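Local atomic coordinates of pirin family protein (Acinetobacter baumannii, PDB entry 6D0P), a protein that probably acts as a metal-dependent quercetin 2,3-dioxygenase of the pirin family, a cupin protein thought to use iron and found here with manganese. Residues His204-Asn218 / Phe238-Thr252. Residues are numbered along the deposited sequence; the frame is centred on the assembly and turned at random. Where two conformers were deposited one is given.
Sequences HTTLVVVLEGAVVVN and FSLNAEEDTKFLVLT
Lys247 lies alongside Glu212 at the bend where two antiparallel-paired chain segments both turn from one sheet of the C-terminal cupin domain into the other. From Lys247 CB, 4.2 Å from Leu211 CB, the chain runs out extended; CD passes Glu212 CB, CE lies 3.5 Å from Glu212 OE1, and NZ closes a salt bridge of 2.8 Å to that same OE1, entering from above the carboxylate plane. NZ also pairs with Glu124, so one ammonium joins two carboxylates. Glu212 can lie along the lysine because its CG is anti to the backbone N (chi1 -173°); its OE2 takes a water that also donates to Asp245 O. In the backbone, Leu211 and Glu212 both face Lys247 in a classic beta bulge, with Leu211 N bonded to Lys247 O at 2.9 Å. At the corner Thr246 OG1 accepts Ala214 N at 3.1 Å and donates to Glu244 O, tying both bends together. Between the sheets, Val208 CG1 and Leu240 CD2 meet tip to tip, while Val208 and Phe238 pass in opposite directions, Val208 CG2 3.7 Å from Phe238 CE2. Farther along, Asn218 OD1 receives Ser239 N at 3.0 Å. Strand 205-210 is flanked by 227-231 and 245-253, whereas 214-217 lies between 237-242 and 221-224, the two layers closing as a cupin beta-sandwich over Val208, Phe238 and Leu240.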
loop_
_atom_site.group_PDB
_atom_site.type_symbol
_atom_site.label_atom_id
_atom_site.label_comp_id
_atom_site.label_asym_id
_atom_site.label_seq_id
_atom_site.Cartn_x
_atom_site.Cartn_y
_atom_site.Cartn_z
ATOM N N HIS A 204 -8.229 -16.368 -2.488
ATOM C CA HIS A 204 -7.544 -15.071 -2.542
ATOM C C HIS A 204 -6.076 -15.158 -2.094
ATOM O O HIS A 204 -5.747 -15.847 -1.135
ATOM C CB HIS A 204 -8.209 -14.040 -1.609
ATOM C CG HIS A 204 -9.409 -13.361 -2.187
ATOM N ND1 HIS A 204 -9.796 -12.095 -1.803
ATOM C CD2 HIS A 204 -10.267 -13.744 -3.147
ATOM C CE1 HIS A 204 -10.858 -11.746 -2.488
ATOM N NE2 HIS A 204 -11.162 -12.728 -3.315
ATOM N N THR A 205 -5.231 -14.442 -2.813
ATOM C CA THR A 205 -3.893 -14.089 -2.338
ATOM C C THR A 205 -4.079 -13.474 -0.951
ATOM O O THR A 205 -5.020 -12.697 -0.781
ATOM C CB THR A 205 -3.265 -13.041 -3.260
ATOM O OG1 THR A 205 -3.067 -13.666 -4.522
ATOM C CG2 THR A 205 -1.975 -12.448 -2.739
ATOM N N THR A 206 -3.211 -13.820 0.006
ATOM C CA THR A 206 -3.318 -13.352 1.357
ATOM C C THR A 206 -1.922 -13.032 1.869
ATOM O O THR A 206 -1.068 -13.942 1.996
ATOM C CB THR A 206 -4.000 -14.393 2.253
ATOM O OG1 THR A 206 -5.302 -14.695 1.745
ATOM C CG2 THR A 206 -4.138 -13.909 3.677
ATOM N N LEU A 207 -1.670 -11.747 2.072
ATOM C CA LEU A 207 -0.398 -11.276 2.560
ATOM C C LEU A 207 -0.587 -10.647 3.943
ATOM O O LEU A 207 -1.490 -9.810 4.122
ATOM C CB LEU A 207 0.154 -10.238 1.578
ATOM C CG LEU A 207 0.195 -10.664 0.119
ATOM C CD1 LEU A 207 0.600 -9.493 -0.743
ATOM C CD2 LEU A 207 1.152 -11.844 -0.077
ATOM N N VAL A 208 0.226 -11.059 4.910
ATOM C CA VAL A 208 0.217 -10.472 6.256
ATOM C C VAL A 208 1.489 -9.645 6.381
ATOM O O VAL A 208 2.596 -10.175 6.284
ATOM C CB VAL A 208 0.134 -11.534 7.360
ATOM C CG1 VAL A 208 0.197 -10.922 8.755
ATOM C CG2 VAL A 208 -1.112 -12.387 7.170
ATOM N N VAL A 209 1.303 -8.346 6.496
ATOM C CA VAL A 209 2.428 -7.426 6.591
ATOM C C VAL A 209 2.543 -6.951 8.044
ATOM O O VAL A 209 1.576 -6.442 8.603
ATOM C CB VAL A 209 2.274 -6.233 5.638
ATOM C CG1 VAL A 209 3.459 -5.270 5.744
ATOM C CG2 VAL A 209 2.091 -6.695 4.206
ATOM N N VAL A 210 3.706 -7.182 8.637
ATOM C CA VAL A 210 3.991 -6.724 9.960
ATOM C C VAL A 210 4.937 -5.534 9.822
ATOM O O VAL A 210 6.076 -5.694 9.442
ATOM C CB VAL A 210 4.585 -7.841 10.837
ATOM C CG1 VAL A 210 4.896 -7.348 12.247
ATOM C CG2 VAL A 210 3.660 -9.038 10.872
ATOM N N LEU A 211 4.444 -4.337 10.114
ATOM C CA LEU A 211 5.263 -3.150 10.011
ATOM C C LEU A 211 6.186 -3.023 11.220
ATOM O O LEU A 211 7.388 -2.722 11.071
ATOM C CB LEU A 211 4.363 -1.916 9.899
ATOM C CG LEU A 211 3.425 -1.888 8.701
ATOM C CD1 LEU A 211 2.504 -0.678 8.793
ATOM C CD2 LEU A 211 4.185 -1.887 7.386
ATOM N N GLU A 212 5.638 -3.284 12.398
ATOM C CA GLU A 212 6.353 -3.149 13.648
ATOM C C GLU A 212 5.698 -4.083 14.663
ATOM O O GLU A 212 4.490 -4.224 14.654
ATOM C CB GLU A 212 6.261 -1.690 14.112
ATOM C CG GLU A 212 7.101 -1.340 15.314
ATOM C CD GLU A 212 6.791 0.067 15.823
ATOM O OE1 GLU A 212 7.014 1.074 15.049
ATOM O OE2 GLU A 212 6.285 0.171 16.963
ATOM N N GLY A 213 6.507 -4.730 15.493
ATOM C CA GLY A 213 5.990 -5.605 16.534
ATOM C C GLY A 213 6.360 -7.053 16.302
ATOM O O GLY A 213 7.413 -7.361 15.711
ATOM N N ALA A 214 5.473 -7.941 16.756
ATOM C CA ALA A 214 5.719 -9.386 16.713
ATOM C C ALA A 214 4.393 -10.115 16.891
ATOM O O ALA A 214 3.705 -9.910 17.913
ATOM C CB ALA A 214 6.666 -9.780 17.812
ATOM N N VAL A 215 4.039 -10.944 15.909
ATOM C CA VAL A 215 2.772 -11.650 15.928
ATOM C C VAL A 215 2.962 -13.072 15.379
ATOM O O VAL A 215 3.733 -13.292 14.421
ATOM C CB VAL A 215 1.721 -10.860 15.130
ATOM C CG1 VAL A 215 2.228 -10.495 13.744
ATOM C CG2 VAL A 215 0.392 -11.592 15.047
ATOM N N VAL A 216 2.244 -14.023 15.992
ATOM C CA VAL A 216 2.315 -15.428 15.640
ATOM C C VAL A 216 1.118 -15.744 14.744
ATOM O O VAL A 216 -0.026 -15.457 15.113
ATOM C CB VAL A 216 2.324 -16.329 16.890
ATOM C CG1 VAL A 216 2.323 -17.804 16.518
ATOM C CG2 VAL A 216 3.496 -16.013 17.801
ATOM N N VAL A 217 1.396 -16.330 13.576
ATOM C CA VAL A 217 0.366 -16.739 12.633
ATOM C C VAL A 217 0.063 -18.237 12.838
ATOM O O VAL A 217 0.980 -19.075 12.858
ATOM C CB VAL A 217 0.813 -16.484 11.181
ATOM C CG1 VAL A 217 -0.272 -16.844 10.181
ATOM C CG2 VAL A 217 1.297 -15.064 10.971
ATOM N N ASN A 218 -1.219 -18.566 12.950
ATOM C CA ASN A 218 -1.696 -19.952 13.088
ATOM C C ASN A 218 -0.958 -20.699 14.207
ATOM O O ASN A 218 -0.631 -21.872 14.042
ATOM C CB ASN A 218 -1.593 -20.710 11.763
ATOM C CG ASN A 218 -2.519 -20.141 10.713
ATOM O OD1 ASN A 218 -3.487 -19.474 11.053
ATOM N ND2 ASN A 218 -2.235 -20.395 9.443
ATOM N N PHE A 238 -7.252 -17.709 9.088
ATOM C CA PHE A 238 -5.982 -17.755 9.763
ATOM C C PHE A 238 -6.111 -16.948 11.051
ATOM O O PHE A 238 -7.061 -16.157 11.206
ATOM C CB PHE A 238 -4.848 -17.244 8.872
ATOM C CG PHE A 238 -4.919 -15.788 8.495
ATOM C CD1 PHE A 238 -5.692 -15.372 7.426
ATOM C CD2 PHE A 238 -4.197 -14.836 9.206
ATOM C CE1 PHE A 238 -5.767 -14.028 7.081
ATOM C CE2 PHE A 238 -4.247 -13.497 8.843
ATOM C CZ PHE A 238 -5.030 -13.093 7.779
ATOM N N SER A 239 -5.156 -17.137 11.933
ATOM C CA SER A 239 -5.167 -16.456 13.224
ATOM C C SER A 239 -3.882 -15.649 13.413
ATOM O O SER A 239 -2.800 -16.005 12.896
ATOM C CB SER A 239 -5.363 -17.430 14.364
ATOM O OG SER A 239 -4.218 -18.257 14.564
ATOM N N LEU A 240 -4.016 -14.579 14.176
ATOM C CA LEU A 240 -2.903 -13.740 14.561
ATOM C C LEU A 240 -2.948 -13.575 16.085
ATOM O O LEU A 240 -4.005 -13.273 16.663
ATOM C CB LEU A 240 -3.005 -12.374 13.880
ATOM C CG LEU A 240 -2.863 -12.318 12.362
ATOM C CD1 LEU A 240 -2.982 -10.881 11.889
ATOM C CD2 LEU A 240 -1.533 -12.896 11.905
ATOM N N ASN A 241 -1.813 -13.762 16.721
ATOM C CA ASN A 241 -1.705 -13.662 18.181
ATOM C C ASN A 241 -0.513 -12.763 18.481
ATOM O O ASN A 241 0.617 -13.152 18.206
ATOM C CB ASN A 241 -1.540 -15.051 18.805
ATOM C CG ASN A 241 -1.866 -15.094 20.285
ATOM O OD1 ASN A 241 -2.076 -14.059 20.916
ATOM N ND2 ASN A 241 -1.931 -16.297 20.839
ATOM N N ALA A 242 -0.754 -11.564 19.001
ATOM C CA ALA A 242 0.338 -10.601 19.221
ATOM C C ALA A 242 1.190 -10.931 20.463
ATOM O O ALA A 242 0.678 -11.091 21.564
ATOM C CB ALA A 242 -0.238 -9.215 19.323
ATOM N N GLU A 243 2.510 -10.915 20.284
ATOM C CA GLU A 243 3.478 -11.116 21.376
ATOM C C GLU A 243 3.958 -9.741 21.881
ATOM O O GLU A 243 4.540 -9.617 22.969
ATOM C CB GLU A 243 4.646 -11.972 20.895
ATOM C CG GLU A 243 4.230 -13.356 20.427
ATOM C CD GLU A 243 4.087 -14.388 21.535
ATOM O OE1 GLU A 243 3.855 -13.982 22.693
ATOM O OE2 GLU A 243 4.197 -15.596 21.241
ATOM N N GLU A 244 3.709 -8.731 21.049
ATOM C CA GLU A 244 4.045 -7.325 21.307
ATOM C C GLU A 244 3.000 -6.457 20.595
ATOM O O GLU A 244 2.373 -6.924 19.655
ATOM C CB GLU A 244 5.389 -6.918 20.684
ATOM C CG GLU A 244 6.616 -7.656 21.197
ATOM C CD GLU A 244 7.859 -7.310 20.394
ATOM O OE1 GLU A 244 7.825 -6.281 19.671
ATOM O OE2 GLU A 244 8.857 -8.067 20.475
ATOM N N ASP A 245 2.832 -5.203 20.995
ATOM C CA ASP A 245 1.925 -4.310 20.244
ATOM C C ASP A 245 2.402 -4.308 18.786
ATOM O O ASP A 245 3.605 -4.068 18.537
ATOM C CB ASP A 245 1.963 -2.877 20.777
ATOM C CG ASP A 245 1.217 -2.676 22.085
ATOM O OD1 ASP A 245 0.711 -3.672 22.649
ATOM O OD2 ASP A 245 1.148 -1.518 22.523
ATOM N N THR A 246 1.501 -4.579 17.843
ATOM C CA THR A 246 1.897 -4.783 16.452
ATOM C C THR A 246 1.077 -3.912 15.491
ATOM O O THR A 246 -0.140 -3.901 15.572
ATOM C CB THR A 246 1.712 -6.269 16.097
ATOM O OG1 THR A 246 2.536 -7.072 16.948
ATOM C CG2 THR A 246 2.003 -6.571 14.647
ATOM N N LYS A 247 1.756 -3.205 14.592
ATOM C CA LYS A 247 1.137 -2.495 13.510
ATOM C C LYS A 247 1.181 -3.423 12.288
ATOM O O LYS A 247 2.276 -3.917 11.916
ATOM C CB LYS A 247 1.861 -1.193 13.133
ATOM C CG LYS A 247 2.033 -0.144 14.223
ATOM C CD LYS A 247 3.109 0.881 13.818
ATOM C CE LYS A 247 3.628 1.781 14.924
ATOM N NZ LYS A 247 4.752 2.636 14.438
ATOM N N PHE A 248 0.023 -3.674 11.697
ATOM C CA PHE A 248 -0.054 -4.646 10.597
ATOM C C PHE A 248 -0.925 -4.146 9.440
ATOM O O PHE A 248 -1.667 -3.159 9.542
ATOM C CB PHE A 248 -0.683 -5.960 11.098
ATOM C CG PHE A 248 -2.154 -5.848 11.409
ATOM C CD1 PHE A 248 -3.118 -6.042 10.424
ATOM C CD2 PHE A 248 -2.588 -5.524 12.679
ATOM C CE1 PHE A 248 -4.467 -5.867 10.693
ATOM C CE2 PHE A 248 -3.942 -5.388 12.958
ATOM C CZ PHE A 248 -4.885 -5.550 11.967
ATOM N N LEU A 249 -0.762 -4.840 8.323
ATOM C CA LEU A 249 -1.685 -4.763 7.210
ATOM C C LEU A 249 -2.025 -6.184 6.794
ATOM O O LEU A 249 -1.187 -7.118 6.920
ATOM C CB LEU A 249 -1.131 -4.023 5.994
ATOM C CG LEU A 249 -0.938 -2.536 6.196
ATOM C CD1 LEU A 249 0.518 -2.246 6.412
ATOM C CD2 LEU A 249 -1.468 -1.759 5.008
ATOM N N VAL A 250 -3.253 -6.362 6.394
ATOM C CA VAL A 250 -3.651 -7.608 5.751
ATOM C C VAL A 250 -4.119 -7.230 4.338
ATOM O O VAL A 250 -4.999 -6.383 4.179
ATOM C CB VAL A 250 -4.731 -8.349 6.543
ATOM C CG1 VAL A 250 -5.293 -9.535 5.777
ATOM C CG2 VAL A 250 -4.215 -8.780 7.901
ATOM N N LEU A 251 -3.523 -7.854 3.335
ATOM C CA LEU A 251 -3.830 -7.576 1.950
ATOM C C LEU A 251 -4.321 -8.866 1.310
ATOM O O LEU A 251 -3.604 -9.869 1.352
ATOM C CB LEU A 251 -2.558 -7.111 1.251
ATOM C CG LEU A 251 -1.789 -5.994 1.936
ATOM C CD1 LEU A 251 -0.471 -5.770 1.216
ATOM C CD2 LEU A 251 -2.602 -4.707 1.987
ATOM N N THR A 252 -5.521 -8.860 0.761
ATOM C CA THR A 252 -6.018 -10.063 0.079
ATOM C C THR A 252 -6.642 -9.639 -1.240
ATOM O O THR A 252 -7.094 -8.483 -1.398
ATOM C CB THR A 252 -7.062 -10.854 0.881
ATOM O OG1 THR A 252 -8.380 -10.342 0.677
ATOM C CG2 THR A 252 -6.765 -10.854 2.364
HETATM O O HOH W 1 3.741 -1.510 17.011
HETATM O O HOH W 2 -1.799 -17.414 15.959
#